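Local coordinates for protein GMP reductase (Trypanosoma brucei brucei, PDB 6JIG) that probably catalyses the NADPH-dependent deamination of GMP to IMP, helping to balance adenine and guanine nucleotides, and binds guanine nucleotides at its CBS domains, at residues Ile9-Thr14 with Phe472-Gly477; Arg61-Met66 with Arg89-Ala94. The protein carries 1 engineered substitution. All coordinates share one frame; numbering follows the deposited sequence.

Contact 1 of 2, residues Ile9-Thr14 with Phe472-Gly477; sequences IPTGLT and FVRMTG
The backbones of L13 and R474 come no nearer than 8.6 Å between their CA atoms, too far for the two segments to pair as strands, so the contact rests on side chains. R474 bridges the gap. Its CG lies anti to the backbone N (chi1 178°) and the chain stays extended from CG to NE, which carries the guanidinium out to T11 and L13 although the side chain does not set off toward them. L13 meets it with one branch: CD2 sits over one face of the guanidinium, offset toward the rim, at 3.7 Å from R474 NE and 3.8 Å from R474 CD. The methyl thus spans the join between the aliphatic stem and the charged group, and the two side chains cross at about a right angle. T11 adds its methyl, with CG2 3.9 Å from R474 NH2, approaching obliquely. Its OG1 points elsewhere, being beside the backbone N (chi1 -70°), while CG2 is anti to that N. Both contacts are van der Waals packing of a methyl against the guanidinium group, and together the segments bury 123 Å². L13 is also tied through its backbone N to S332 OG. Strand 472-475 pairs antiparallel with strand 18-20, and at R474 and M475 it runs parallel to a strand of a second subunit; T11 and G12 pair in the same way with a third. These parallel pairings carry the sheet across the interfaces, an intersubunit beta-sheet that here joins neighbouring subunits of the IMPDH/GMPR assembly.

Contact 2 of 2, residues Arg61-Met66 with Arg89-Ala94; sequences RMAVAM and REVKRA. With 5GP (guanosine-5'-monophosphate), chain C.
V64 and V91 face each other between helices 60-68 and 81-93, the first two helices that follow successive strands of the TIM barrel, 49-51 and 72-75. Their CA atoms are 5.8 Å apart, a close approach consistent with the small A63 and A94 beside them. V64 uses a single branch: CG2, anti to the carbonyl carbon and beside the backbone N, is 3.9 Å from A94 CB and 4.0 Å from V91 CG1, and it also rests on the CA of V91. This one methyl therefore lies against both V91 and A94, nearly a helical turn apart. V91 CG1 meets V64, and V91 CG2 reaches A63 CB at 3.8 Å while also lying near V64 CG2. All four side chains set out toward the opposite helix, and the packing between the segments is wholly apolar. L229 also touches V64, and helix 440-457 covers M62, A65 and M66.

At the end of segment 89-94, R93 takes no part in this packing and binds the guanine nucleotide in the site formed with the CBS domains. A bend at chi2 (77°) brings its guanidinium beside the base with the ring nitrogen at its edge and in its plane. R103, S210 and D211 bind the same nucleotide, and S101 O takes a further hydrogen bond from R93 NH2. The guanidinium is thus gripped by base and backbone together, a pairing that reads the Hoogsteen edge of guanine: R93 NE donates to GMP N7 at 3.1 Å with an N-H...N angle of 164°, and R93 NH2 donates to GMP O6 at 3.1 Å, 158°.

The two contacts sit 39 Å apart between centres, with nearest atoms about 21 Å apart, and they share no element. Contact 2 lies about 8 Å from the centre of the chain and is buried, whereas contact 1 is about 32 Å out and only partly buried. Their chemistry follows: contact 2 is methyl on methyl between barrel helices and is untouched by other protein chains, while contact 1 sets methyls on a guanidinium amid strands shared with neighbouring subunits. Each includes an arginine, but that of contact 1 meets hydrocarbon across its segments, and that of contact 2 hydrogen-bonds a nucleotide.

Contact 1 of 2, residues Ile9-Thr14 with Phe472-Gly477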
loop_
_atom_site.group_PDB
_atom_site.type_symbol
_atom_site.label_atom_id
_atom_site.label_comp_id
_atom_site.label_asym_id
_atom_site.label_seq_id
_atom_site.Cartn_x
_atom_site.Cartn_y
_atom_site.Cartn_z
ATOM N N ILE A 9 -37.141 15.937 8.096
ATOM C CA ILE A 9 -36.814 14.516 8.008
ATOM C C ILE A 9 -36.196 14.070 9.332
ATOM O O ILE A 9 -35.198 14.658 9.782
ATOM C CB ILE A 9 -35.887 14.259 6.809
ATOM C CG1 ILE A 9 -36.614 14.652 5.507
ATOM C CG2 ILE A 9 -35.436 12.805 6.770
ATOM C CD1 ILE A 9 -35.758 14.603 4.258
ATOM N N PRO A 10 -36.743 13.046 9.990
ATOM C CA PRO A 10 -36.179 12.601 11.267
ATOM C C PRO A 10 -34.860 11.876 11.068
ATOM O O PRO A 10 -34.558 11.349 9.999
ATOM C CB PRO A 10 -37.250 11.648 11.804
ATOM C CG PRO A 10 -37.780 11.011 10.539
ATOM C CD PRO A 10 -37.796 12.127 9.504
ATOM N N THR A 11 -34.071 11.822 12.135
ATOM C CA THR A 11 -32.771 11.171 12.088
ATOM C C THR A 11 -32.868 9.794 12.729
ATOM O O THR A 11 -33.370 9.664 13.847
ATOM C CB THR A 11 -31.714 12.021 12.795
ATOM O OG1 THR A 11 -31.473 13.185 12.004
ATOM C CG2 THR A 11 -30.405 11.248 12.936
ATOM N N GLY A 12 -32.396 8.769 12.023
ATOM C CA GLY A 12 -32.350 7.422 12.569
ATOM C C GLY A 12 -30.944 7.091 13.039
ATOM O O GLY A 12 -29.961 7.546 12.465
ATOM N N LEU A 13 -30.854 6.291 14.095
ATOM C CA LEU A 13 -29.578 5.937 14.697
ATOM C C LEU A 13 -29.299 4.458 14.506
ATOM O O LEU A 13 -30.223 3.634 14.518
ATOM C CB LEU A 13 -29.573 6.249 16.194
ATOM C CG LEU A 13 -29.943 7.686 16.545
ATOM C CD1 LEU A 13 -30.012 7.815 18.057
ATOM C CD2 LEU A 13 -28.936 8.645 15.957
ATOM N N THR A 14 -28.024 4.121 14.357
ATOM C CA THR A 14 -27.616 2.724 14.396
ATOM C C THR A 14 -26.776 2.468 15.647
ATOM O O THR A 14 -26.567 3.367 16.474
ATOM C CB THR A 14 -26.865 2.327 13.121
ATOM O OG1 THR A 14 -26.767 0.900 13.086
ATOM C CG2 THR A 14 -25.465 2.939 13.111
ATOM N N PHE A 472 -29.372 5.615 26.680
ATOM C CA PHE A 472 -28.336 5.800 25.678
ATOM C C PHE A 472 -27.848 7.245 25.656
ATOM O O PHE A 472 -28.578 8.173 26.013
ATOM C CB PHE A 472 -28.846 5.452 24.276
ATOM C CG PHE A 472 -29.181 3.988 24.092
ATOM C CD1 PHE A 472 -28.175 3.041 24.011
ATOM C CD2 PHE A 472 -30.496 3.579 23.983
ATOM C CE1 PHE A 472 -28.475 1.698 23.818
ATOM C CE2 PHE A 472 -30.811 2.238 23.794
ATOM C CZ PHE A 472 -29.798 1.300 23.713
ATOM N N VAL A 473 -26.613 7.412 25.198
ATOM C CA VAL A 473 -26.067 8.714 24.821
ATOM C C VAL A 473 -25.524 8.603 23.405
ATOM O O VAL A 473 -24.890 7.604 23.044
ATOM C CB VAL A 473 -24.983 9.188 25.824
ATOM C CG1 VAL A 473 -23.871 8.139 25.997
ATOM C CG2 VAL A 473 -24.397 10.533 25.402
ATOM N N ARG A 474 -25.808 9.615 22.588
ATOM C CA ARG A 474 -25.380 9.635 21.198
ATOM C C ARG A 474 -23.941 10.129 21.103
ATOM O O ARG A 474 -23.519 10.984 21.882
ATOM C CB ARG A 474 -26.333 10.534 20.412
ATOM C CG ARG A 474 -26.018 10.709 18.967
ATOM C CD ARG A 474 -27.263 11.198 18.265
ATOM N NE ARG A 474 -26.954 11.662 16.927
ATOM C CZ ARG A 474 -27.800 12.383 16.212
ATOM N NH1 ARG A 474 -28.980 12.710 16.741
ATOM N NH2 ARG A 474 -27.466 12.776 14.994
ATOM N N MET A 475 -23.158 9.546 20.196
ATOM C CA MET A 475 -21.793 10.010 19.985
ATOM C C MET A 475 -21.605 10.442 18.537
ATOM O O MET A 475 -22.300 9.962 17.632
ATOM C CB MET A 475 -20.737 8.940 20.383
ATOM C CG MET A 475 -21.001 7.518 19.921
ATOM S SD MET A 475 -19.638 6.413 20.405
ATOM C CE MET A 475 -20.299 4.824 19.895
ATOM N N THR A 476 -20.712 11.416 18.333
ATOM C CA THR A 476 -20.299 11.816 16.994
ATOM C C THR A 476 -19.272 10.820 16.450
ATOM O O THR A 476 -18.862 9.870 17.130
ATOM C CB THR A 476 -19.699 13.225 17.008
ATOM O OG1 THR A 476 -18.411 13.157 17.633
ATOM C CG2 THR A 476 -20.589 14.191 17.791
ATOM N N GLY A 477 -18.828 11.044 15.213
ATOM C CA GLY A 477 -17.718 10.261 14.688
ATOM C C GLY A 477 -16.475 10.357 15.547
ATOM O O GLY A 477 -15.731 9.381 15.697
#

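Contact 2 of 2, residues Arg61-Met66 with Arg89-Ala94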
loop_
_atom_site.group_PDB
_atom_site.type_symbol
_atom_site.label_atom_id
_atom_site.label_comp_id
_atom_site.label_asym_id
_atom_site.label_seq_id
_atom_site.Cartn_x
_atom_site.Cartn_y
_atom_site.Cartn_z
ATOM N N ARG A 61 -25.722 -28.652 11.815
ATOM C CA ARG A 61 -24.667 -28.613 12.824
ATOM C C ARG A 61 -24.709 -27.316 13.631
ATOM O O ARG A 61 -24.480 -27.332 14.849
ATOM C CB ARG A 61 -23.295 -28.808 12.177
ATOM C CG ARG A 61 -22.908 -30.287 12.009
ATOM C CD ARG A 61 -21.582 -30.464 11.272
ATOM N N MET A 62 -25.017 -26.192 12.978
ATOM C CA MET A 62 -25.137 -24.920 13.693
ATOM C C MET A 62 -26.363 -24.912 14.600
ATOM O O MET A 62 -26.292 -24.450 15.745
ATOM C CB MET A 62 -25.209 -23.758 12.693
ATOM C CG MET A 62 -25.507 -22.398 13.339
ATOM S SD MET A 62 -24.120 -21.877 14.406
ATOM C CE MET A 62 -22.841 -21.581 13.177
ATOM N N ALA A 63 -27.501 -25.406 14.099
ATOM C CA ALA A 63 -28.717 -25.453 14.907
ATOM C C ALA A 63 -28.508 -26.284 16.168
ATOM O O ALA A 63 -28.978 -25.916 17.251
ATOM C CB ALA A 63 -29.882 -26.012 14.079
ATOM N N VAL A 64 -27.787 -27.400 16.052
ATOM C CA VAL A 64 -27.514 -28.236 17.223
ATOM C C VAL A 64 -26.638 -27.489 18.217
ATOM O O VAL A 64 -26.884 -27.505 19.434
ATOM C CB VAL A 64 -26.861 -29.558 16.785
ATOM C CG1 VAL A 64 -26.195 -30.250 17.984
ATOM C CG2 VAL A 64 -27.892 -30.465 16.126
ATOM N N ALA A 65 -25.603 -26.814 17.718
ATOM C CA ALA A 65 -24.687 -26.110 18.604
ATOM C C ALA A 65 -25.390 -24.966 19.322
ATOM O O ALA A 65 -25.186 -24.758 20.522
ATOM C CB ALA A 65 -23.483 -25.609 17.808
ATOM N N MET A 66 -26.228 -24.217 18.606
ATOM C CA MET A 66 -26.889 -23.064 19.216
ATOM C C MET A 66 -27.851 -23.501 20.316
ATOM O O MET A 66 -27.901 -22.891 21.389
ATOM C CB MET A 66 -27.639 -22.261 18.153
ATOM C CG MET A 66 -26.747 -21.533 17.156
ATOM S SD MET A 66 -25.633 -20.364 17.994
ATOM C CE MET A 66 -26.748 -19.529 19.129
ATOM N N ARG A 89 -34.896 -33.101 11.047
ATOM C CA ARG A 89 -34.904 -34.405 11.705
ATOM C C ARG A 89 -33.537 -34.762 12.260
ATOM O O ARG A 89 -33.444 -35.430 13.296
ATOM C CB ARG A 89 -35.370 -35.480 10.727
ATOM C CG ARG A 89 -36.864 -35.471 10.468
ATOM C CD ARG A 89 -37.259 -36.681 9.617
ATOM N NE ARG A 89 -36.820 -36.504 8.237
ATOM C CZ ARG A 89 -37.609 -36.049 7.272
ATOM N NH1 ARG A 89 -38.877 -35.747 7.543
ATOM N NH2 ARG A 89 -37.134 -35.907 6.043
ATOM N N GLU A 90 -32.461 -34.345 11.592
ATOM C CA GLU A 90 -31.134 -34.605 12.151
ATOM C C GLU A 90 -30.916 -33.820 13.433
ATOM O O GLU A 90 -30.308 -34.333 14.385
ATOM C CB GLU A 90 -30.042 -34.276 11.136
ATOM C CG GLU A 90 -29.998 -35.269 9.976
ATOM C CD GLU A 90 -28.789 -35.068 9.080
ATOM O OE1 GLU A 90 -27.695 -34.778 9.612
ATOM O OE2 GLU A 90 -28.943 -35.197 7.844
ATOM N N VAL A 91 -31.380 -32.569 13.472
ATOM C CA VAL A 91 -31.268 -31.791 14.703
ATOM C C VAL A 91 -32.018 -32.491 15.834
ATOM O O VAL A 91 -31.525 -32.599 16.960
ATOM C CB VAL A 91 -31.789 -30.361 14.492
ATOM C CG1 VAL A 91 -31.770 -29.599 15.824
ATOM C CG2 VAL A 91 -30.933 -29.620 13.444
ATOM N N LYS A 92 -33.236 -32.953 15.548
ATOM C CA LYS A 92 -34.046 -33.611 16.570
ATOM C C LYS A 92 -33.419 -34.916 17.029
ATOM O O LYS A 92 -33.639 -35.349 18.167
ATOM C CB LYS A 92 -35.451 -33.856 16.024
ATOM C CG LYS A 92 -36.273 -32.582 15.919
ATOM C CD LYS A 92 -36.220 -31.810 17.247
ATOM C CE LYS A 92 -37.268 -30.690 17.312
ATOM N NZ LYS A 92 -37.179 -30.036 18.673
ATOM N N ARG A 93 -32.615 -35.535 16.172
ATOM C CA ARG A 93 -31.982 -36.811 16.468
ATOM C C ARG A 93 -30.699 -36.658 17.280
ATOM O O ARG A 93 -30.182 -37.663 17.790
ATOM C CB ARG A 93 -31.728 -37.540 15.135
ATOM C CG ARG A 93 -31.712 -39.045 15.204
ATOM C CD ARG A 93 -33.091 -39.669 15.305
ATOM N NE ARG A 93 -32.963 -41.074 15.680
ATOM C CZ ARG A 93 -33.835 -42.031 15.381
ATOM N NH1 ARG A 93 -34.936 -41.767 14.683
ATOM N NH2 ARG A 93 -33.593 -43.263 15.780
ATOM N N ALA A 94 -30.208 -35.426 17.466
ATOM C CA ALA A 94 -28.931 -35.229 18.145
ATOM C C ALA A 94 -28.958 -35.763 19.575
ATOM O O ALA A 94 -27.963 -36.321 20.055
ATOM C CB ALA A 94 -28.562 -33.749 18.146
HETATM P P 5GP C . -23.654 -42.706 22.075
HETATM O O1P 5GP C . -23.296 -42.853 23.536
HETATM O O2P 5GP C . -24.698 -43.685 21.579
HETATM O O3P 5GP C . -22.531 -42.318 21.131
HETATM O "O5'" 5GP C . -24.571 -41.417 22.035
HETATM C "C5'" 5GP C . -25.910 -41.577 21.628
HETATM C "C4'" 5GP C . -26.517 -40.276 21.211
HETATM O "O4'" 5GP C . -27.158 -40.489 19.917
HETATM C "C3'" 5GP C . -27.613 -39.823 22.172
HETATM O "O3'" 5GP C . -27.649 -38.399 22.271
HETATM C "C2'" 5GP C . -28.874 -40.366 21.505
HETATM O "O2'" 5GP C . -30.079 -39.729 21.865
HETATM C "C1'" 5GP C . -28.535 -40.198 20.023
HETATM N N9 5GP C . -29.299 -41.112 19.178
HETATM C C8 5GP C . -30.250 -40.724 18.314
HETATM N N7 5GP C . -30.805 -41.807 17.743
HETATM C C5 5GP C . -30.214 -42.902 18.283
HETATM C C6 5GP C . -30.387 -44.264 18.079
HETATM O O6 5GP C . -31.236 -44.667 17.257
HETATM N N1 5GP C . -29.641 -45.133 18.770
HETATM C C2 5GP C . -28.721 -44.711 19.652
HETATM N N2 5GP C . -27.994 -45.642 20.325
HETATM N N3 5GP C . -28.518 -43.376 19.873
HETATM C C4 5GP C . -29.262 -42.460 19.196
#